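Local atomic coordinates of nickel ABC transporter (Nickel-binding protein) (Bacillus halodurans, PDB entry 3T66), a protein that probably acts as the extracellular solute-binding component of an ABC importer, capturing nickel or peptides for transport across the membrane. Residues Thr241-Met246 with His451-His456; Val413-Leu418 with Ala442-Glu447; Leu291-Ser296 with Lys436-Ala441; Tyr397-Tyr402 with Gly420-Leu425; Val233-Thr238 with Ser458-Tyr463. All blocks are in the same frame, centred on the assembly; numbering follows the deposited sequence.

Contact 1 (Thr241-Met246 with His451-His456); sequences THNLTM and HSFLIH
In His-451, CG stands anti to the carbonyl carbon (chi1 -59°), and chi2 then turns the imidazole until ND1 meets Met-246 N at the ring edge. The resulting bond, 3.0 Å from Met-246 N to His-451 ND1, is nearly straight at 167°, with the donor somewhat tilted from the ring plane; ND1 is the acceptor, so its proton probably sits on NE2. Here a side chain prolongs an antiparallel ladder whose other end holds a classic beta bulge, in which Leu-454 and Ile-455 both face His-242. His-242 O takes the amide of Leu-454 N at 2.8 Å and is approached only weakly by Ile-455 N, while His-242 N donates to Ile-455 O. Between bulge and histidine, Ser-452 N bonds to Leu-244 O over 3.2 Å.

One face carries Asn-243, Phe-453, Thr-245 and His-451. Asn-243 and Phe-453 lie side by side and point the same way, amide and ring planes 88° apart, with Asn-243 ND2 3.5 Å from Phe-453 CE1. The other face carries His-242, Leu-244, Ser-452 and Ile-455, and there Ile-455 runs alongside His-242. Thr-241 crosses the phenyl group at about a right angle, CG2 being 3.6 Å from CD1 of Phe-453, and Leu-454 CD1 reaches Leu-244 CG. Strand 381-387 pairs with the far edge of 241-246, and Ser-452 OG is held by Asp-263 of helix 256-265; nearly all the touching residues are buried. Beside the Met-246 bond, the CG2 methyl of Thr-245 rests 3.6 Å from His-451 CE1.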
# COMPACT_ATOMS: atom_id res chain seq x y z
N THR A 241 -1.23 7.10 -0.31
CA THR A 241 -1.97 8.32 -0.09
C THR A 241 -1.23 9.39 -0.84
O THR A 241 0.02 9.40 -0.83
CB THR A 241 -2.06 8.68 1.43
OG1 THR A 241 -2.96 7.77 2.08
CG2 THR A 241 -2.60 10.10 1.68
N HIS A 242 -1.98 10.27 -1.51
CA HIS A 242 -1.32 11.43 -2.09
C HIS A 242 -1.34 12.58 -1.13
O HIS A 242 -2.32 12.76 -0.43
CB HIS A 242 -1.97 11.86 -3.39
CG HIS A 242 -1.80 10.87 -4.48
ND1 HIS A 242 -0.69 10.05 -4.56
CD2 HIS A 242 -2.61 10.52 -5.50
CE1 HIS A 242 -0.82 9.26 -5.62
NE2 HIS A 242 -1.97 9.53 -6.20
N ASN A 243 -0.28 13.37 -1.13
CA ASN A 243 -0.28 14.56 -0.32
C ASN A 243 0.56 15.67 -0.89
O ASN A 243 1.40 15.46 -1.77
CB ASN A 243 0.29 14.22 1.06
CG ASN A 243 1.69 13.67 1.00
OD1 ASN A 243 2.60 14.30 0.46
ND2 ASN A 243 1.88 12.47 1.53
N LEU A 244 0.34 16.85 -0.35
CA LEU A 244 1.35 17.92 -0.43
C LEU A 244 2.30 17.77 0.75
O LEU A 244 1.97 18.15 1.87
CB LEU A 244 0.70 19.31 -0.36
CG LEU A 244 -0.32 19.69 -1.43
CD1 LEU A 244 -0.81 21.11 -1.23
CD2 LEU A 244 0.34 19.52 -2.74
N THR A 245 3.48 17.21 0.50
CA THR A 245 4.53 17.22 1.51
C THR A 245 5.16 18.63 1.62
O THR A 245 5.64 19.17 0.61
CB THR A 245 5.62 16.20 1.19
OG1 THR A 245 5.06 14.87 1.25
CG2 THR A 245 6.80 16.32 2.16
N MET A 246 5.19 19.18 2.83
CA MET A 246 5.70 20.54 3.14
C MET A 246 7.17 20.59 3.53
O MET A 246 7.73 19.58 3.93
CB MET A 246 4.88 21.14 4.26
CG MET A 246 3.41 21.06 3.96
SD MET A 246 2.43 21.65 5.32
CE MET A 246 0.80 21.74 4.56
N HIS A 451 1.48 17.56 7.28
CA HIS A 451 1.42 17.75 5.82
C HIS A 451 -0.02 17.82 5.39
O HIS A 451 -0.91 17.84 6.22
CB HIS A 451 2.13 16.63 5.11
CG HIS A 451 3.56 16.47 5.48
ND1 HIS A 451 4.53 17.38 5.09
CD2 HIS A 451 4.22 15.49 6.15
CE1 HIS A 451 5.72 16.96 5.50
NE2 HIS A 451 5.56 15.82 6.14
N SER A 452 -0.27 17.88 4.10
CA SER A 452 -1.66 17.92 3.69
C SER A 452 -1.95 16.66 2.97
O SER A 452 -1.31 16.38 1.97
CB SER A 452 -1.95 19.11 2.77
OG SER A 452 -3.36 19.29 2.59
N PHE A 453 -2.91 15.89 3.47
CA PHE A 453 -3.22 14.63 2.82
C PHE A 453 -4.43 14.79 1.95
O PHE A 453 -5.51 15.13 2.43
CB PHE A 453 -3.36 13.51 3.84
CG PHE A 453 -2.10 13.25 4.57
CD1 PHE A 453 -1.08 12.51 3.96
CD2 PHE A 453 -1.87 13.84 5.79
CE1 PHE A 453 0.15 12.30 4.60
CE2 PHE A 453 -0.65 13.66 6.46
CZ PHE A 453 0.37 12.88 5.86
N LEU A 454 -4.20 14.55 0.65
CA LEU A 454 -5.17 14.78 -0.41
C LEU A 454 -6.06 13.60 -0.68
O LEU A 454 -7.22 13.56 -0.27
CB LEU A 454 -4.41 15.14 -1.67
CG LEU A 454 -3.52 16.35 -1.46
CD1 LEU A 454 -2.57 16.48 -2.65
CD2 LEU A 454 -4.39 17.58 -1.29
N ILE A 455 -5.54 12.62 -1.40
CA ILE A 455 -6.36 11.47 -1.72
C ILE A 455 -5.74 10.07 -1.49
O ILE A 455 -4.53 9.89 -1.23
CB ILE A 455 -6.92 11.55 -3.15
CG1 ILE A 455 -5.81 11.38 -4.17
CG2 ILE A 455 -7.72 12.86 -3.38
CD1 ILE A 455 -6.35 11.07 -5.59
N HIS A 456 -6.63 9.09 -1.60
CA HIS A 456 -6.28 7.70 -1.56
C HIS A 456 -6.67 7.16 -2.94
O HIS A 456 -7.85 7.00 -3.23
CB HIS A 456 -7.13 6.96 -0.50
CG HIS A 456 -6.89 7.41 0.91
ND1 HIS A 456 -5.63 7.58 1.45
CD2 HIS A 456 -7.76 7.68 1.91
CE1 HIS A 456 -5.74 7.95 2.71
NE2 HIS A 456 -7.02 8.01 3.02

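Contact 2 (Val413-Leu418 with Ala442-Glu447); sequences VNDPEL and AAYIDE
Asp-415 and Tyr-444 supply the polar part of this contact, reaching toward each other tip to tip. The phenol OH donates to Asp-415 OD1 in the plane of the ring, with carboxylate and ring planes 82° apart; the modelled separation of Tyr-444 OH and Asp-415 OD1, 2.5 Å, is uncertain because the hydroxyl sits too close to a neighbouring atom in the model. The other carboxylate oxygen, OD2, accepts weakly from Glu-417 N at 3.2 Å.

That second bond identifies the motif. Asp-415 is the N-cap of helix 416-426, so the tyrosine from helix 431-447 meets a side chain that already closes a helix end, where the helix dipole would probably favour its negative charge.

The aromatic contact is a CH-pi interaction. With CG anti to the backbone N (chi1 155°), Glu-417 lays this methylene over one face of the Tyr-444 ring, Glu-417 CG being 4.0 Å from the ring centroid and displaced toward the CE1 rim.

Apolar contacts make up the remainder. Leu-418 CB lies 3.8 Å from Tyr-444 CE2, and Leu-418 CD2 is 4.1 Å from Ile-445 CG1, on the side where Tyr-402 of helix 395-402 also packs. An alanine in place of Tyr-444 would probably leave Asp-415 OD1 without its hydroxyl partner and open a gap beneath Glu-417 CG and Leu-418 CB. Ile-445 further touches Leu-398 of helix 395-402.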
# COMPACT_ATOMS: atom_id res chain seq x y z
N VAL A 413 11.71 18.07 9.56
CA VAL A 413 10.65 17.91 10.57
C VAL A 413 11.26 17.49 11.86
O VAL A 413 11.96 16.46 11.92
CB VAL A 413 9.69 16.74 10.24
CG1 VAL A 413 8.58 16.66 11.29
CG2 VAL A 413 9.13 16.79 8.76
N ASN A 414 10.99 18.25 12.92
CA ASN A 414 11.56 17.87 14.20
C ASN A 414 10.81 18.42 15.39
O ASN A 414 11.19 19.40 16.00
CB ASN A 414 13.07 18.20 14.20
CG ASN A 414 13.66 18.27 15.59
OD1 ASN A 414 14.38 19.22 15.90
ND2 ASN A 414 13.39 17.26 16.44
N ASP A 415 9.72 17.73 15.71
CA ASP A 415 8.85 18.15 16.78
C ASP A 415 8.98 17.14 17.93
O ASP A 415 8.64 15.96 17.77
CB ASP A 415 7.43 18.18 16.26
CG ASP A 415 6.48 18.78 17.24
OD1 ASP A 415 5.71 19.64 16.74
OD2 ASP A 415 6.48 18.40 18.46
N PRO A 416 9.47 17.61 19.10
CA PRO A 416 9.84 16.69 20.17
C PRO A 416 8.66 15.91 20.72
O PRO A 416 8.81 14.74 21.00
CB PRO A 416 10.46 17.61 21.24
CG PRO A 416 10.84 18.86 20.46
CD PRO A 416 9.74 19.01 19.47
N GLU A 417 7.50 16.53 20.82
CA GLU A 417 6.33 15.75 21.27
C GLU A 417 6.10 14.50 20.37
O GLU A 417 6.14 13.37 20.86
CB GLU A 417 5.07 16.63 21.40
CG GLU A 417 3.76 15.88 21.26
CD GLU A 417 2.56 16.59 21.89
OE1 GLU A 417 1.82 15.90 22.62
OE2 GLU A 417 2.33 17.82 21.67
N LEU A 418 5.90 14.73 19.07
CA LEU A 418 5.94 13.69 18.04
C LEU A 418 7.11 12.70 18.15
O LEU A 418 6.90 11.49 18.24
CB LEU A 418 5.94 14.32 16.65
CG LEU A 418 5.71 13.38 15.46
CD1 LEU A 418 4.51 12.50 15.66
CD2 LEU A 418 5.50 14.20 14.22
N ALA A 442 -0.79 10.03 14.55
CA ALA A 442 -1.69 10.50 13.53
C ALA A 442 -2.37 11.78 14.03
O ALA A 442 -2.10 12.87 13.51
CB ALA A 442 -2.68 9.46 13.21
N ALA A 443 -3.21 11.66 15.06
CA ALA A 443 -3.81 12.81 15.74
C ALA A 443 -2.85 14.01 15.85
O ALA A 443 -3.16 15.16 15.51
CB ALA A 443 -4.28 12.39 17.12
N TYR A 444 -1.66 13.76 16.33
CA TYR A 444 -0.79 14.86 16.54
C TYR A 444 -0.41 15.52 15.23
O TYR A 444 -0.31 16.75 15.16
CB TYR A 444 0.43 14.42 17.29
CG TYR A 444 1.30 15.57 17.51
CD1 TYR A 444 1.00 16.49 18.48
CD2 TYR A 444 2.39 15.77 16.70
CE1 TYR A 444 1.79 17.60 18.69
CE2 TYR A 444 3.19 16.86 16.87
CZ TYR A 444 2.90 17.79 17.88
OH TYR A 444 3.71 18.89 18.09
N ILE A 445 -0.18 14.69 14.21
CA ILE A 445 0.16 15.15 12.85
C ILE A 445 -0.99 15.96 12.19
O ILE A 445 -0.77 16.89 11.42
CB ILE A 445 0.57 13.96 11.97
CG1 ILE A 445 1.96 13.48 12.38
CG2 ILE A 445 0.60 14.34 10.53
CD1 ILE A 445 2.31 12.00 12.01
N ASP A 446 -2.22 15.61 12.53
CA ASP A 446 -3.32 16.46 12.17
C ASP A 446 -3.28 17.85 12.82
O ASP A 446 -3.31 18.84 12.10
CB ASP A 446 -4.62 15.82 12.59
CG ASP A 446 -5.80 16.38 11.86
OD1 ASP A 446 -6.84 16.73 12.52
OD2 ASP A 446 -5.65 16.46 10.61
N GLU A 447 -3.24 17.89 14.17
CA GLU A 447 -3.41 19.13 14.94
C GLU A 447 -2.39 20.13 14.44
O GLU A 447 -2.71 21.24 14.05
CB GLU A 447 -3.24 18.90 16.45

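Contact 3 (Leu291-Ser296 with Lys436-Ala441); sequences LPFAPS and KLTEQA
Phe-293 and Thr-438 form the close-packed half of this contact. A type I beta turn from Leu-291 to Ala-294 carries the phenylalanine, whose CG takes the crowded position between the backbone N and the carbonyl carbon (chi1 47°). Over one face of its ring comes the Thr-438 CG2 methyl, 4.2 Å from the ring centroid in a CH-pi contact and nearest to the CD1 side, at 3.7 Å from Phe-293 CD1 to Thr-438 CG2. The Thr-438 hydroxyl is bonded to Arg-434 O of its own helix, and the CG2 methyl faces the ring. Phe-287 meets the same phenyl group edge-to-face, so the ring touches both Phe-287 and helix 431-447.

The other half is looser and lies toward solvent. Glu-439 lies against the loop backbone, its CG 3.3 Å from Phe-293 O, and the chain bends at chi2 beyond that point. Its carboxylate ends beside Pro-295, with Glu-439 OE1 3.6 Å from Pro-295 CA, although a crystal neighbour touches both residues and may influence the placement. An alanine in place of Glu-439 would probably leave the peptide after Phe-293 and the flank of Pro-295 without the carbon and carboxylate that now lie against them.

This loop-on-helix packing joins the irregular segment that follows strand 280-282 to the last helix of the chain. The two segments share no conventional hydrogen bond; Glu-439 CA approaches Phe-293 O at 3.5 Å as a CA-H...O contact. Since segment 291-296 gives the carboxylate no hydrogen-bond donor, this side probably rests on van der Waals contact and not on charge pairing.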
# COMPACT_ATOMS: atom_id res chain seq x y z
N LEU A 291 -8.43 1.26 8.93
CA LEU A 291 -7.28 0.81 9.71
C LEU A 291 -7.62 0.94 11.16
O LEU A 291 -8.40 1.81 11.53
CB LEU A 291 -6.05 1.63 9.37
CG LEU A 291 -5.27 1.17 8.15
CD1 LEU A 291 -4.44 2.29 7.61
CD2 LEU A 291 -4.33 0.00 8.46
N PRO A 292 -7.07 0.04 12.00
CA PRO A 292 -7.40 0.06 13.41
C PRO A 292 -6.83 1.31 14.13
O PRO A 292 -7.32 1.68 15.18
CB PRO A 292 -6.78 -1.24 13.92
CG PRO A 292 -5.63 -1.46 13.02
CD PRO A 292 -6.12 -1.04 11.69
N PHE A 293 -5.83 1.96 13.55
CA PHE A 293 -5.18 3.12 14.17
C PHE A 293 -5.41 4.44 13.48
O PHE A 293 -4.56 5.31 13.54
CB PHE A 293 -3.67 2.90 14.31
CG PHE A 293 -3.00 2.38 13.05
CD1 PHE A 293 -2.68 3.22 12.01
CD2 PHE A 293 -2.64 1.03 12.94
CE1 PHE A 293 -2.03 2.73 10.88
CE2 PHE A 293 -1.98 0.55 11.82
CZ PHE A 293 -1.67 1.41 10.79
N ALA A 294 -6.56 4.60 12.83
CA ALA A 294 -6.87 5.84 12.16
C ALA A 294 -7.81 6.61 13.06
O ALA A 294 -8.72 6.04 13.65
CB ALA A 294 -7.49 5.55 10.84
N PRO A 295 -7.58 7.92 13.17
CA PRO A 295 -8.35 8.83 14.01
C PRO A 295 -9.69 9.07 13.38
O PRO A 295 -9.79 8.97 12.14
CB PRO A 295 -7.56 10.14 13.89
CG PRO A 295 -6.22 9.75 13.50
CD PRO A 295 -6.42 8.60 12.58
N SER A 296 -10.70 9.37 14.19
CA SER A 296 -11.87 10.04 13.63
C SER A 296 -11.44 11.50 13.42
O SER A 296 -10.69 12.07 14.23
CB SER A 296 -13.14 9.92 14.53
N LYS A 436 -2.23 1.99 19.55
CA LYS A 436 -2.66 3.20 20.29
C LYS A 436 -1.72 4.36 19.94
O LYS A 436 -2.15 5.52 19.75
CB LYS A 436 -2.78 3.01 21.83
N LEU A 437 -0.44 4.04 19.84
CA LEU A 437 0.57 5.07 19.60
C LEU A 437 0.47 5.68 18.19
O LEU A 437 0.59 6.89 18.02
CB LEU A 437 1.94 4.49 19.88
CG LEU A 437 2.07 4.21 21.37
CD1 LEU A 437 3.01 3.09 21.64
CD2 LEU A 437 2.61 5.42 22.03
N THR A 438 0.18 4.87 17.21
CA THR A 438 0.03 5.36 15.86
C THR A 438 -1.15 6.32 15.69
O THR A 438 -1.06 7.24 14.92
CB THR A 438 -0.07 4.18 14.89
OG1 THR A 438 0.75 3.13 15.38
CG2 THR A 438 0.45 4.54 13.56
N GLU A 439 -2.24 6.12 16.42
CA GLU A 439 -3.41 6.98 16.37
C GLU A 439 -3.00 8.32 16.91
O GLU A 439 -3.49 9.32 16.49
CB GLU A 439 -4.55 6.43 17.23
CG GLU A 439 -5.74 5.71 16.55
CD GLU A 439 -7.12 6.15 17.05
OE1 GLU A 439 -7.29 7.35 17.17
OE2 GLU A 439 -8.03 5.33 17.29
N GLN A 440 -2.10 8.32 17.86
CA GLN A 440 -1.68 9.52 18.53
C GLN A 440 -0.76 10.31 17.68
O GLN A 440 -0.80 11.51 17.64
CB GLN A 440 -0.92 9.16 19.78
CG GLN A 440 -1.73 8.56 20.87
CD GLN A 440 -0.92 8.37 22.09
OE1 GLN A 440 -1.17 7.49 22.90
NE2 GLN A 440 0.06 9.20 22.25
N ALA A 441 0.13 9.62 17.02
CA ALA A 441 1.04 10.26 16.14
C ALA A 441 0.19 10.81 14.99
O ALA A 441 0.40 11.93 14.55
CB ALA A 441 2.05 9.27 15.66

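Contact 4 (Tyr397-Tyr402 with Gly420-Leu425); sequences YLNATY and GIIDEL
Tyr-402, which meets Ile-422 through CB, carries a ring that also packs on its own helix: Thr-401 CG2 sits over one face, 4.2 Å above the plane and offset toward the rim, while Tyr-397 CE2 and Leu-398 CA lie at the edge. Its hydroxyl is hydrogen-bonded to that of Tyr-397, 3.1 Å between the two OH atoms, which helps to hold the rotation of both rings. The second flat group is the Asn-399 amide. Its OD1 is 3.2 Å from Ile-422 CG2, yet the polar partner of that oxygen is Asn-426 ND2, one residue beyond segment 420-425; the methyl merely lies beside the bonded carbonyl.

The frame for these groups is a helix pair, 395-402 against 416-426, running roughly antiparallel with short axes 10.3 Å apart at 143°. Ile-422 supplies most of the contact between them, through both its branches. Its CG2 stands anti to the backbone N and its CG1 anti to the carbonyl carbon (chi1 -64°), so the two branches diverge: CG2 goes to Asn-399, and CD1, at the end of the CG1 branch, goes to Tyr-402 CB at 3.6 Å. The same CD1 approaches Leu-398 O, a carbonyl already used by the helical amide of Tyr-402.

One turn along, Leu-398 and Leu-425 cross at about a right angle and touch only through methyls, Leu-398 CD1 and Leu-425 CD2 being 4.2 Å apart. Thr-438 and Ile-445 of helix 431-447 pack against Leu-398, and on the opposite helix Ile-421 turns to Leu-437.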
# COMPACT_ATOMS: atom_id res chain seq x y z
N TYR A 397 6.79 4.02 8.07
CA TYR A 397 6.45 5.30 7.44
C TYR A 397 6.71 6.47 8.37
O TYR A 397 7.31 7.51 7.99
CB TYR A 397 4.99 5.29 7.06
CG TYR A 397 4.45 6.64 6.81
CD1 TYR A 397 4.83 7.36 5.68
CD2 TYR A 397 3.53 7.23 7.70
CE1 TYR A 397 4.31 8.62 5.40
CE2 TYR A 397 3.00 8.51 7.46
CZ TYR A 397 3.38 9.21 6.28
OH TYR A 397 2.86 10.48 6.00
N LEU A 398 6.24 6.32 9.59
CA LEU A 398 6.18 7.43 10.49
C LEU A 398 7.58 7.75 10.83
O LEU A 398 8.01 8.89 10.70
CB LEU A 398 5.43 7.09 11.75
CG LEU A 398 3.93 7.11 11.58
CD1 LEU A 398 3.30 6.49 12.80
CD2 LEU A 398 3.44 8.50 11.36
N ASN A 399 8.31 6.75 11.27
CA ASN A 399 9.68 7.00 11.58
C ASN A 399 10.41 7.66 10.40
O ASN A 399 11.09 8.69 10.56
CB ASN A 399 10.38 5.74 12.02
CG ASN A 399 11.64 6.04 12.76
OD1 ASN A 399 11.63 6.24 13.99
ND2 ASN A 399 12.74 6.10 12.03
N ALA A 400 10.24 7.09 9.21
CA ALA A 400 10.95 7.58 8.05
C ALA A 400 10.61 9.05 7.76
O ALA A 400 11.48 9.83 7.37
CB ALA A 400 10.67 6.73 6.87
N THR A 401 9.37 9.44 7.97
CA THR A 401 8.97 10.76 7.48
C THR A 401 8.97 11.89 8.53
O THR A 401 8.96 13.10 8.21
CB THR A 401 7.62 10.63 6.77
OG1 THR A 401 7.68 9.49 5.88
CG2 THR A 401 7.28 11.85 6.00
N TYR A 402 9.01 11.49 9.80
CA TYR A 402 8.75 12.41 10.89
C TYR A 402 9.83 12.46 11.93
O TYR A 402 10.04 13.49 12.54
CB TYR A 402 7.43 12.05 11.53
CG TYR A 402 6.28 12.24 10.60
CD1 TYR A 402 5.87 13.54 10.25
CD2 TYR A 402 5.61 11.15 10.04
CE1 TYR A 402 4.82 13.75 9.38
CE2 TYR A 402 4.56 11.34 9.17
CZ TYR A 402 4.16 12.66 8.84
OH TYR A 402 3.11 12.88 7.98
N GLY A 420 8.60 12.10 20.58
CA GLY A 420 8.28 11.37 21.81
C GLY A 420 7.58 10.06 21.46
O GLY A 420 8.00 8.96 21.83
N ILE A 421 6.51 10.20 20.69
CA ILE A 421 5.63 9.09 20.44
C ILE A 421 6.37 8.08 19.61
O ILE A 421 6.42 6.90 19.94
CB ILE A 421 4.36 9.55 19.76
CG1 ILE A 421 3.70 10.65 20.60
CG2 ILE A 421 3.42 8.39 19.63
CD1 ILE A 421 2.54 11.35 19.93
N ILE A 422 6.99 8.56 18.54
CA ILE A 422 7.65 7.65 17.60
C ILE A 422 8.69 6.84 18.35
O ILE A 422 8.75 5.64 18.19
CB ILE A 422 8.20 8.35 16.32
CG1 ILE A 422 7.02 8.93 15.53
CG2 ILE A 422 9.04 7.37 15.48
CD1 ILE A 422 7.36 10.10 14.61
N ASP A 423 9.44 7.51 19.21
CA ASP A 423 10.28 6.81 20.16
C ASP A 423 9.60 5.66 20.96
O ASP A 423 10.10 4.52 20.92
CB ASP A 423 10.95 7.81 21.10
CG ASP A 423 12.02 8.64 20.41
OD1 ASP A 423 12.24 8.39 19.21
OD2 ASP A 423 12.64 9.53 21.06
N GLU A 424 8.50 5.91 21.68
CA GLU A 424 7.90 4.78 22.42
C GLU A 424 7.55 3.75 21.40
O GLU A 424 7.87 2.57 21.58
CB GLU A 424 6.67 5.13 23.30
N LEU A 425 6.93 4.22 20.30
CA LEU A 425 6.43 3.33 19.25
C LEU A 425 7.51 2.40 18.76
O LEU A 425 7.22 1.24 18.62
CB LEU A 425 5.77 4.06 18.08
CG LEU A 425 5.22 3.14 16.97
CD1 LEU A 425 4.09 2.29 17.43
CD2 LEU A 425 4.80 3.88 15.71

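Contact 5 (Val233-Thr238 with Ser458-Tyr463); sequences VEATET and SAVVAY
Glu-234 and Val-461 form one hydrogen-bonded pair, and Thr-236 and Ala-459 another, in an antiparallel ladder whose axes approach to 4.4 Å. Each pair is closed by two bonds: Val-461 N to Glu-234 O is 2.9 Å and nearly straight, at 173°, and Ala-459 N to Thr-236 O is 2.8 Å. In the non-hydrogen-bonded pairs, one between these and one beyond Glu-234, Ala-235 CA and Val-233 CA direct their C-H groups at Ala-459 O and Val-461 O.

Side chains alternate over the two faces. Val-233, Ala-235, Val-460 and Ala-462 share one of them, where Val-233 CG2 and Val-460 CG1 are 3.6 Å apart and Ala-235 CB lies a little farther from the same CG1. With CG1 anti to the backbone N (chi1 -159°), Val-460 sends that methyl toward strand 231-237.

Strand 451-464 is interior here, since strand 213-215 pairs with its other edge. The ladder belongs to the periplasmic-binding-protein fold of the family, in which strand 451-464 also serves contact 1.

The opposite face is more polar. Thr-236 CG2 packs 3.9 Å from Ala-459 CB, and beyond Val-461 the Tyr-463 hydroxyl donates to Glu-234 OE1 over 3.0 Å. That oxygen sits at the ring edge, in plane, and is met nearly end-on to its C-O bond, with carboxylate and ring planes 84° apart. Thr-473 binds the second carboxylate oxygen, OE2, so both oxygens of Glu-234 have a hydroxyl partner, and the ring of Trp-471 meets that of Tyr-463.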
# COMPACT_ATOMS: atom_id res chain seq x y z
N VAL A 233 -17.96 -3.00 -12.10
CA VAL A 233 -16.63 -2.59 -11.73
C VAL A 233 -16.60 -2.27 -10.25
O VAL A 233 -17.38 -1.47 -9.77
CB VAL A 233 -16.17 -1.41 -12.54
CG1 VAL A 233 -17.30 -0.44 -12.72
CG2 VAL A 233 -15.01 -0.72 -11.87
N GLU A 234 -15.75 -2.94 -9.50
CA GLU A 234 -15.57 -2.55 -8.13
C GLU A 234 -14.36 -1.64 -8.07
O GLU A 234 -13.54 -1.66 -9.00
CB GLU A 234 -15.34 -3.78 -7.26
CG GLU A 234 -16.60 -4.39 -6.72
CD GLU A 234 -16.37 -5.79 -6.19
OE1 GLU A 234 -17.25 -6.68 -6.42
OE2 GLU A 234 -15.30 -6.02 -5.56
N ALA A 235 -14.25 -0.84 -7.00
CA ALA A 235 -12.97 -0.15 -6.69
C ALA A 235 -12.70 -0.16 -5.20
O ALA A 235 -13.63 -0.17 -4.42
CB ALA A 235 -12.98 1.27 -7.21
N THR A 236 -11.44 -0.19 -4.80
CA THR A 236 -11.12 -0.17 -3.39
C THR A 236 -10.00 0.75 -3.07
O THR A 236 -9.13 0.98 -3.85
CB THR A 236 -10.74 -1.54 -2.87
OG1 THR A 236 -10.53 -1.47 -1.47
CG2 THR A 236 -9.48 -1.97 -3.48
N GLU A 237 -10.05 1.26 -1.87
CA GLU A 237 -9.04 2.07 -1.28
C GLU A 237 -7.77 1.24 -1.11
O GLU A 237 -7.83 0.10 -0.75
CB GLU A 237 -9.61 2.44 0.06
CG GLU A 237 -11.14 2.45 0.00
CD GLU A 237 -11.83 1.45 0.92
OE1 GLU A 237 -11.26 1.13 1.96
OE2 GLU A 237 -12.97 1.02 0.59
N THR A 238 -6.61 1.84 -1.37
CA THR A 238 -5.30 1.20 -1.30
C THR A 238 -4.52 1.80 -0.14
O THR A 238 -5.07 2.60 0.55
CB THR A 238 -4.53 1.38 -2.59
N SER A 458 -7.63 4.59 -5.82
CA SER A 458 -8.31 3.28 -5.83
C SER A 458 -7.73 2.22 -6.72
O SER A 458 -7.31 2.49 -7.84
CB SER A 458 -9.78 3.44 -6.17
OG SER A 458 -10.45 4.08 -5.10
N ALA A 459 -7.71 0.99 -6.23
CA ALA A 459 -7.47 -0.14 -7.10
C ALA A 459 -8.81 -0.43 -7.70
O ALA A 459 -9.85 -0.37 -7.01
CB ALA A 459 -6.97 -1.31 -6.35
N VAL A 460 -8.80 -0.71 -8.99
CA VAL A 460 -10.06 -0.84 -9.71
C VAL A 460 -10.09 -2.16 -10.40
O VAL A 460 -9.08 -2.57 -10.96
CB VAL A 460 -10.20 0.25 -10.76
CG1 VAL A 460 -11.65 0.42 -11.12
CG2 VAL A 460 -9.65 1.56 -10.25
N VAL A 461 -11.23 -2.84 -10.32
CA VAL A 461 -11.43 -4.13 -10.97
C VAL A 461 -12.75 -4.15 -11.71
O VAL A 461 -13.77 -3.73 -11.17
CB VAL A 461 -11.43 -5.25 -9.93
CG1 VAL A 461 -12.06 -6.52 -10.48
CG2 VAL A 461 -10.06 -5.55 -9.55
N ALA A 462 -12.75 -4.65 -12.94
CA ALA A 462 -14.01 -4.86 -13.67
C ALA A 462 -14.19 -6.35 -13.99
O ALA A 462 -13.21 -7.06 -14.29
CB ALA A 462 -14.03 -4.03 -14.95
N TYR A 463 -15.43 -6.82 -13.91
CA TYR A 463 -15.72 -8.23 -14.20
C TYR A 463 -17.15 -8.53 -14.65
O TYR A 463 -18.06 -7.76 -14.32
CB TYR A 463 -15.39 -9.11 -13.00
CG TYR A 463 -16.26 -8.96 -11.77
CD1 TYR A 463 -15.78 -8.30 -10.63
CD2 TYR A 463 -17.53 -9.54 -11.70
CE1 TYR A 463 -16.57 -8.19 -9.45
CE2 TYR A 463 -18.33 -9.43 -10.53
CZ TYR A 463 -17.83 -8.76 -9.41
OH TYR A 463 -18.59 -8.67 -8.27

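Strand 451-464 is common to contacts 1 and 5, whose centres lie about 21 Å apart, and its partners in these two contacts, 240-246 and 231-237, follow each other in the chain. Contacts 2, 3 and 4 pair up helices 395-402, 416-426 and 431-447 and the loop 291-296; the centres of contacts 2 and 4 are only about 9 Å apart, and Ile-445 CD1 touches Tyr-402 CE2 at 3.7 Å. Contacts 3 and 4 meet where Thr-438 CG2 approaches Leu-398 CD1. Helix 395-402 touches strand 451-464, among other places, where Tyr-402 OH lies 3.4 Å from His-451 CD2, joining contact 4 to contact 1. All five lie away from the calcium-binding residue Asp-179.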